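Local coordinates for putative alpha-L-fucosidase (Bacteroides thetaiotaomicron, PDB 3EYP), which probably acts as an alpha-L-fucosidase of glycoside hydrolase family 29, hydrolysing terminal alpha-L-fucosyl linkages, at residues K102-V105 / V106-F109. Numbering follows the deposited sequence.
Sequences KGDV and VREF
With CG of D104 placed trans to the backbone N (chi1 -176°), the carboxylate swings forward over the start of the helix, where OD1 accepts from the amide of R107 at 2.9 Å, OD1 to N. The N-H points almost straight at the oxygen (170°) but reaches it from above the carboxylate plane, 67° out of it. In E108 CG lies beside the backbone N and the chain then runs extended, which carries OE2 to a water that receives the D104 N-H; OE2 lies 2.6 Å from the water oxygen. D104 is thus the N-cap of helix 105-116. Its side chain takes up one amide of the first turn, and a water joins its own N-H to OE2 of E108, four residues on. Behind the cap the alpha-helical pattern begins at once, E108 N donating to D104 O at 3.2 Å and F109 N to V105 O at 2.9 Å. In the parallel-stranded TIM-barrel domain, this helix follows strand 70-76 and precedes strand 119-124; V106 and F109 turn inward onto both strands. The guanidinium of R107 lies obliquely to the aspartate carboxylate, the two planes steeply inclined, and no N-H points at OD2. OD2 of D104 and NE of R107 remain 4.3 Å apart, too far for a salt bridge, and a second water links them, held 2.7 Å from OD2 and lying in plane at the guanidinium edge. Y157 serves both residues, its hydroxyl bonding to OD2 and its ring making a cation-pi contact with R107, while NH2 of R107 reaches D156 O and OE2 of E108 forms a salt bridge with K99.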
# COMPACT_ATOMS: atom_id res chain seq x y z
N LYS A 102 -9.39 -15.95 28.51
CA LYS A 102 -10.63 -16.17 27.80
C LYS A 102 -10.90 -15.17 26.65
O LYS A 102 -11.98 -15.16 26.07
CB LYS A 102 -11.80 -16.25 28.81
CG LYS A 102 -11.56 -17.35 29.86
CD LYS A 102 -12.72 -17.43 30.86
CE LYS A 102 -12.34 -18.05 32.25
NZ LYS A 102 -12.37 -17.04 33.39
N GLY A 103 -9.88 -14.43 26.28
CA GLY A 103 -10.00 -13.39 25.26
C GLY A 103 -9.59 -13.88 23.87
O GLY A 103 -9.03 -14.98 23.68
N ASP A 104 -9.86 -13.02 22.91
CA ASP A 104 -9.52 -13.25 21.49
C ASP A 104 -9.41 -11.91 20.80
O ASP A 104 -10.38 -11.25 20.49
CB ASP A 104 -10.56 -14.17 20.87
CG ASP A 104 -10.25 -14.55 19.41
OD1 ASP A 104 -9.40 -13.90 18.74
OD2 ASP A 104 -10.92 -15.48 18.92
N VAL A 105 -8.18 -11.47 20.64
CA VAL A 105 -7.92 -10.17 20.05
C VAL A 105 -8.27 -10.17 18.54
O VAL A 105 -8.86 -9.21 18.05
CB VAL A 105 -6.47 -9.69 20.28
CG1 VAL A 105 -6.33 -8.31 19.73
CG2 VAL A 105 -6.13 -9.69 21.80
N VAL A 106 -8.02 -11.27 17.88
CA VAL A 106 -8.37 -11.40 16.45
C VAL A 106 -9.91 -11.22 16.28
O VAL A 106 -10.36 -10.44 15.47
CB VAL A 106 -7.85 -12.67 15.75
CG1 VAL A 106 -8.22 -12.64 14.29
CG2 VAL A 106 -6.26 -12.75 15.80
N ARG A 107 -10.66 -11.87 17.14
CA ARG A 107 -12.13 -11.72 17.20
C ARG A 107 -12.53 -10.25 17.33
O ARG A 107 -13.26 -9.74 16.52
CB ARG A 107 -12.72 -12.49 18.38
CG ARG A 107 -14.26 -12.67 18.39
CD ARG A 107 -14.85 -13.16 17.06
NE ARG A 107 -14.53 -14.57 16.85
CZ ARG A 107 -14.57 -15.20 15.69
NH1 ARG A 107 -14.94 -14.58 14.60
NH2 ARG A 107 -14.24 -16.48 15.61
N GLU A 108 -12.08 -9.59 18.38
CA GLU A 108 -12.34 -8.16 18.62
C GLU A 108 -12.03 -7.29 17.39
O GLU A 108 -12.78 -6.39 16.99
CB GLU A 108 -11.57 -7.67 19.86
CG GLU A 108 -11.99 -8.50 21.11
CD GLU A 108 -11.78 -7.83 22.45
OE1 GLU A 108 -11.69 -6.59 22.54
OE2 GLU A 108 -11.81 -8.59 23.45
N PHE A 109 -10.85 -7.54 16.85
CA PHE A 109 -10.37 -6.89 15.64
C PHE A 109 -11.33 -7.01 14.46
O PHE A 109 -11.81 -6.00 13.92
CB PHE A 109 -8.95 -7.38 15.28
CG PHE A 109 -8.44 -6.86 13.96
CD1 PHE A 109 -8.10 -5.50 13.79
CD2 PHE A 109 -8.30 -7.71 12.90
CE1 PHE A 109 -7.66 -5.05 12.55
CE2 PHE A 109 -7.87 -7.25 11.70
CZ PHE A 109 -7.54 -5.91 11.53
O HOH W 1 -12.11 -11.13 23.47
O HOH W 2 -13.44 -16.42 19.33